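Local coordinates for protein cytosol aminopeptidase (Coxiella burnetii, PDB 3IJ3) that probably acts as a manganese-dependent metalloaminopeptidase of the M17 family, removing amino acids from the N-terminal end of peptides, at residues P49-T54 with L85-L90; L391-P396 with V473-E478. All blocks are in the same frame, centred on the assembly; numbering follows the deposited sequence.

Contact 1. Residues P49-T54 with L85-L90; sequences PDWLDT and LQRVLL
Trp-51 of the short helix 48-52 reaches across to Arg-87 and Leu-89 of strand 85-91 and is the one residue of 49-54 that touches the strand. Its indole extends from the helix because CG stands anti to the backbone N (chi1 -180°), which carries the six-membered ring over the sheet although the nearest CA atoms, those of Trp-51 and Leu-89, are 11.0 Å apart. Leu-89 comes from the opposite direction and meets the benzo end of the indole with both methyls. Its CD2 lies over one face, 4.2 Å from the six-membered ring centroid and 23° off the ring normal, a CH-pi contact, while CD1 packs 3.8 Å from Trp-51 CZ3. Arg-87 runs alongside the ring in the opposing direction and offers its aliphatic part, CD lying 3.8 Å from Trp-51 CZ2; its guanidinium is inclined 61° to the indole. It belongs to a classic beta bulge in which Gln-86 and Arg-87 both face Ile-78 of strand 75-79. Gln-41 and Met-43 of strand 38-43 also touch Trp-51, as does Ile-78. Further along, Thr-54 OG1 donates a 2.6 Å hydrogen bond to Trp-51 O, in the carbonyl plane, and the same oxygen accepts from Thr-54 N. OG1 also lies above the ring face opposite Leu-89, displaced toward the rim near CD1 and NE1. Helix and strand thus meet through dispersion, the hydrogen bonds at Trp-51 O staying within 49-54.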
loop_
_atom_site.group_PDB
_atom_site.type_symbol
_atom_site.label_atom_id
_atom_site.label_comp_id
_atom_site.label_asym_id
_atom_site.label_seq_id
_atom_site.Cartn_x
_atom_site.Cartn_y
_atom_site.Cartn_z
ATOM N N PRO A 49 48.841 27.123 12.416
ATOM C CA PRO A 49 50.063 27.788 11.964
ATOM C C PRO A 49 50.945 28.278 13.110
ATOM O O PRO A 49 52.153 28.029 13.104
ATOM C CB PRO A 49 49.531 28.961 11.128
ATOM C CG PRO A 49 48.229 28.489 10.630
ATOM C CD PRO A 49 47.649 27.683 11.757
ATOM N N ASP A 50 50.343 28.964 14.080
ATOM C CA ASP A 50 51.076 29.455 15.257
ATOM C C ASP A 50 51.610 28.313 16.110
ATOM O O ASP A 50 52.695 28.416 16.670
ATOM C CB ASP A 50 50.187 30.340 16.137
ATOM C CG ASP A 50 49.910 31.692 15.522
ATOM O OD1 ASP A 50 50.649 32.109 14.612
ATOM O OD2 ASP A 50 48.945 32.340 15.974
ATOM N N TRP A 51 50.835 27.243 16.249
ATOM C CA TRP A 51 51.292 26.105 17.023
ATOM C C TRP A 51 52.528 25.492 16.356
ATOM O O TRP A 51 53.516 25.205 17.031
ATOM C CB TRP A 51 50.205 25.044 17.180
ATOM C CG TRP A 51 50.691 23.897 17.975
ATOM C CD1 TRP A 51 50.809 23.841 19.329
ATOM C CD2 TRP A 51 51.139 22.637 17.478
ATOM N NE1 TRP A 51 51.303 22.623 19.709
ATOM C CE2 TRP A 51 51.512 21.862 18.592
ATOM C CE3 TRP A 51 51.264 22.085 16.197
ATOM C CZ2 TRP A 51 52.003 20.570 18.466
ATOM C CZ3 TRP A 51 51.763 20.804 16.074
ATOM C CH2 TRP A 51 52.123 20.061 17.203
ATOM N N LEU A 52 52.469 25.296 15.037
ATOM C CA LEU A 52 53.600 24.706 14.290
ATOM C C LEU A 52 54.889 25.480 14.503
ATOM O O LEU A 52 55.962 24.892 14.592
ATOM C CB LEU A 52 53.289 24.594 12.802
ATOM C CG LEU A 52 52.304 23.484 12.440
ATOM C CD1 LEU A 52 51.730 23.675 11.036
ATOM C CD2 LEU A 52 52.959 22.092 12.610
ATOM N N ASP A 53 54.778 26.800 14.610
ATOM C CA ASP A 53 55.948 27.643 14.843
ATOM C C ASP A 53 56.669 27.322 16.152
ATOM O O ASP A 53 57.844 27.682 16.298
ATOM C CB ASP A 53 55.557 29.121 14.824
ATOM C CG ASP A 53 55.178 29.609 13.437
ATOM O OD1 ASP A 53 55.673 29.038 12.441
ATOM O OD2 ASP A 53 54.411 30.598 13.346
ATOM N N THR A 54 55.985 26.670 17.095
ATOM C CA THR A 54 56.582 26.302 18.379
ATOM C C THR A 54 57.230 24.916 18.352
ATOM O O THR A 54 57.850 24.500 19.339
ATOM C CB THR A 54 55.532 26.286 19.527
ATOM O OG1 THR A 54 54.622 25.168 19.390
ATOM C CG2 THR A 54 54.753 27.606 19.575
ATOM N N LEU A 85 55.508 7.081 18.583
ATOM C CA LEU A 85 54.518 8.163 18.519
ATOM C C LEU A 85 54.801 9.232 19.590
ATOM O O LEU A 85 54.888 8.927 20.786
ATOM C CB LEU A 85 53.104 7.569 18.667
ATOM C CG LEU A 85 51.836 8.371 18.353
ATOM C CD1 LEU A 85 51.815 8.832 16.916
ATOM C CD2 LEU A 85 50.573 7.541 18.621
ATOM N N GLN A 86 54.916 10.481 19.149
ATOM C CA GLN A 86 55.202 11.613 20.018
ATOM C C GLN A 86 53.901 12.271 20.538
ATOM O O GLN A 86 53.800 12.631 21.712
ATOM C CB GLN A 86 55.971 12.675 19.199
ATOM C CG GLN A 86 56.278 13.981 19.923
ATOM C CD GLN A 86 56.897 15.045 19.010
ATOM O OE1 GLN A 86 56.506 16.196 19.060
ATOM N NE2 GLN A 86 57.827 14.648 18.155
ATOM N N ARG A 87 52.928 12.419 19.648
ATOM C CA ARG A 87 51.693 13.164 19.945
ATOM C C ARG A 87 50.675 12.946 18.888
ATOM O O ARG A 87 51.012 12.625 17.757
ATOM C CB ARG A 87 52.036 14.677 19.973
ATOM C CG ARG A 87 50.863 15.693 19.981
ATOM C CD ARG A 87 51.393 17.160 19.993
ATOM N NE ARG A 87 52.340 17.333 21.088
ATOM C CZ ARG A 87 52.021 17.647 22.344
ATOM N NH1 ARG A 87 50.761 17.900 22.707
ATOM N NH2 ARG A 87 52.987 17.735 23.247
ATOM N N VAL A 88 49.407 13.117 19.244
ATOM C CA VAL A 88 48.350 13.027 18.263
ATOM C C VAL A 88 47.545 14.326 18.289
ATOM O O VAL A 88 47.069 14.756 19.344
ATOM C CB VAL A 88 47.416 11.822 18.494
ATOM C CG1 VAL A 88 46.240 11.828 17.485
ATOM C CG2 VAL A 88 48.201 10.504 18.375
ATOM N N LEU A 89 47.429 14.982 17.145
ATOM C CA LEU A 89 46.573 16.161 17.049
ATOM C C LEU A 89 45.194 15.676 16.614
ATOM O O LEU A 89 45.083 14.811 15.752
ATOM C CB LEU A 89 47.081 17.174 16.014
ATOM C CG LEU A 89 48.501 17.669 16.207
ATOM C CD1 LEU A 89 48.917 18.572 15.009
ATOM C CD2 LEU A 89 48.586 18.390 17.527
ATOM N N LEU A 90 44.150 16.206 17.234
ATOM C CA LEU A 90 42.759 15.897 16.871
ATOM C C LEU A 90 42.063 17.178 16.401
ATOM O O LEU A 90 41.946 18.152 17.151
ATOM C CB LEU A 90 41.983 15.317 18.072
ATOM C CG LEU A 90 40.474 15.116 17.909
ATOM C CD1 LEU A 90 40.156 14.021 16.864
ATOM C CD2 LEU A 90 39.811 14.822 19.293
#

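Contact 2. Residues L391-P396 with V473-E478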
loop_
_atom_site.group_PDB
_atom_site.type_symbol
_atom_site.label_atom_id
_atom_site.label_comp_id
_atom_site.label_asym_id
_atom_site.label_seq_id
_atom_site.Cartn_x
_atom_site.Cartn_y
_atom_site.Cartn_z
ATOM N N LEU A 391 20.797 22.906 28.164
ATOM C CA LEU A 391 21.784 23.846 27.617
ATOM C C LEU A 391 23.113 23.742 28.368
ATOM O O LEU A 391 24.195 23.671 27.740
ATOM C CB LEU A 391 21.223 25.254 27.655
ATOM C CG LEU A 391 20.103 25.521 26.664
ATOM C CD1 LEU A 391 19.480 26.897 26.903
ATOM C CD2 LEU A 391 20.642 25.406 25.230
ATOM N N LYS A 392 23.044 23.666 29.695
ATOM C CA LYS A 392 24.270 23.556 30.504
ATOM C C LYS A 392 25.075 22.278 30.225
ATOM O O LYS A 392 26.310 22.302 30.243
ATOM C CB LYS A 392 23.961 23.647 32.003
ATOM C CG LYS A 392 23.456 25.000 32.449
ATOM C CD LYS A 392 23.487 25.140 33.974
ATOM C CE LYS A 392 23.140 26.566 34.460
ATOM N NZ LYS A 392 21.740 27.005 34.178
ATOM N N THR A 393 24.380 21.167 29.985
ATOM C CA THR A 393 25.004 19.883 29.736
ATOM C C THR A 393 25.210 19.529 28.260
ATOM O O THR A 393 25.821 18.506 27.960
ATOM C CB THR A 393 24.135 18.748 30.321
ATOM O OG1 THR A 393 22.815 18.814 29.745
ATOM C CG2 THR A 393 24.037 18.876 31.844
ATOM N N ASP A 394 24.688 20.343 27.358
ATOM C CA ASP A 394 24.701 20.020 25.920
ATOM C C ASP A 394 24.128 18.611 25.695
ATOM O O ASP A 394 24.706 17.783 24.980
ATOM C CB ASP A 394 26.100 20.140 25.284
ATOM C CG ASP A 394 26.073 19.904 23.757
ATOM O OD1 ASP A 394 24.992 20.089 23.131
ATOM O OD2 ASP A 394 27.126 19.545 23.179
ATOM N N ASP A 395 23.013 18.313 26.368
ATOM C CA ASP A 395 22.314 17.051 26.216
ATOM C C ASP A 395 20.944 17.525 25.730
ATOM O O ASP A 395 20.103 17.909 26.532
ATOM C CB ASP A 395 22.238 16.329 27.552
ATOM C CG ASP A 395 21.573 14.985 27.460
ATOM O OD1 ASP A 395 21.464 14.416 26.347
ATOM O OD2 ASP A 395 21.195 14.474 28.544
ATOM N N PRO A 396 20.738 17.522 24.411
ATOM C CA PRO A 396 19.545 18.172 23.866
ATOM C C PRO A 396 18.186 17.586 24.187
ATOM O O PRO A 396 18.033 16.386 24.283
ATOM C CB PRO A 396 19.770 18.161 22.341
ATOM C CG PRO A 396 20.899 17.300 22.074
ATOM C CD PRO A 396 21.639 17.006 23.368
ATOM N N VAL A 473 18.669 15.671 32.763
ATOM C CA VAL A 473 17.802 15.378 33.921
ATOM C C VAL A 473 18.621 15.269 35.204
ATOM O O VAL A 473 18.236 15.833 36.228
ATOM C CB VAL A 473 16.948 14.122 33.737
ATOM C CG1 VAL A 473 16.129 13.822 35.028
ATOM C CG2 VAL A 473 16.025 14.270 32.507
ATOM N N PHE A 474 19.753 14.559 35.160
ATOM C CA PHE A 474 20.574 14.426 36.355
ATOM C C PHE A 474 21.106 15.764 36.849
ATOM O O PHE A 474 21.158 16.022 38.068
ATOM C CB PHE A 474 21.714 13.402 36.191
ATOM C CG PHE A 474 22.401 13.105 37.479
ATOM C CD1 PHE A 474 21.773 12.340 38.449
ATOM C CD2 PHE A 474 23.663 13.609 37.749
ATOM C CE1 PHE A 474 22.370 12.100 39.681
ATOM C CE2 PHE A 474 24.276 13.350 38.975
ATOM C CZ PHE A 474 23.613 12.575 39.938
ATOM N N HIS A 475 21.552 16.616 35.925
ATOM C CA HIS A 475 22.016 17.954 36.285
ATOM C C HIS A 475 20.899 18.699 37.044
ATOM O O HIS A 475 21.135 19.316 38.097
ATOM C CB HIS A 475 22.438 18.730 35.031
ATOM C CG HIS A 475 22.778 20.157 35.291
ATOM N ND1 HIS A 475 24.066 20.579 35.545
ATOM C CD2 HIS A 475 22.000 21.261 35.344
ATOM C CE1 HIS A 475 24.061 21.885 35.758
ATOM N NE2 HIS A 475 22.818 22.320 35.649
ATOM N N TYR A 476 19.691 18.661 36.495
ATOM C CA TYR A 476 18.534 19.274 37.130
ATOM C C TYR A 476 18.346 18.744 38.573
ATOM O O TYR A 476 18.182 19.521 39.520
ATOM C CB TYR A 476 17.245 19.046 36.285
ATOM C CG TYR A 476 16.027 19.375 37.091
ATOM C CD1 TYR A 476 15.719 20.686 37.387
ATOM C CD2 TYR A 476 15.267 18.385 37.669
ATOM C CE1 TYR A 476 14.645 21.001 38.180
ATOM C CE2 TYR A 476 14.176 18.689 38.464
ATOM C CZ TYR A 476 13.875 20.004 38.716
ATOM O OH TYR A 476 12.822 20.339 39.529
ATOM N N LEU A 477 18.391 17.420 38.741
ATOM C CA LEU A 477 18.218 16.820 40.056
ATOM C C LEU A 477 19.293 17.253 41.053
ATOM O O LEU A 477 18.996 17.518 42.213
ATOM C CB LEU A 477 18.163 15.292 39.962
ATOM C CG LEU A 477 16.983 14.731 39.167
ATOM C CD1 LEU A 477 17.099 13.194 39.059
ATOM C CD2 LEU A 477 15.643 15.124 39.811
ATOM N N GLU A 478 20.530 17.341 40.599
ATOM C CA GLU A 478 21.604 17.795 41.474
ATOM C C GLU A 478 21.401 19.243 41.898
ATOM O O GLU A 478 21.626 19.590 43.056
ATOM C CB GLU A 478 22.974 17.633 40.820
ATOM C CG GLU A 478 23.477 16.209 40.791
ATOM C CD GLU A 478 24.988 16.149 40.566
ATOM O OE1 GLU A 478 25.465 16.756 39.578
ATOM O OE2 GLU A 478 25.682 15.493 41.390
HETATM O O HOH W 1 20.599 24.421 35.269
#
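The imidazole of His-475 has Lys-392 CB over one face, 4.0 Å from NE2, and a water at its edge, in the ring plane, 3.1 Å from NE2. The lysine chain crosses the histidine at about a right angle, and its CD comes within 3.3 Å of His-475 NE2. Beyond CD the chain bends at chi4 (66°), turning NZ to donate to the same water at 3.0 Å. One water therefore bridges the two side chains, whose nitrogens Lys-392 NZ and His-475 NE2 are 5.0 Å apart. Nearer the backbone, the methyl CG2 of Thr-393 packs 3.6 Å from His-475 CB and reaches on to CG, approaching the ring obliquely. The hydroxyl of Thr-393 is instead bonded to Ala-389 O, one turn back in its own helix. Just beyond, the carboxylate of Asp-395 accepts from the backbone N of Ala-469 and Ala-472, tying the chain after helix 380-393 to the start of helix 470-481. Asp-394, with positive phi, is the C-prime residue of a Schellman motif that ends helix 380-393; the last turn before it packs against helix 470-481 in a helix-helix contact.

Overall arrangement
The two contacts share no helix or strand: contact 1 sets a helix on the sheet of the N-terminal domain, its centre about 37 Å from that of the chain, whereas contact 2 joins two helices, its centre about 13 Å from that of the chain. The centres of the two contacts are about 34 Å apart and their nearest atoms about 14 Å. Both are partly buried. The outlying contact 1 rests on an aromatic ring against aliphatic groups, with a buried leucine against one face of the ring. Contact 2, though more central, has an exposed lysine at its margin and a buried threonine further in, and combines close carbon packing with a water bridge.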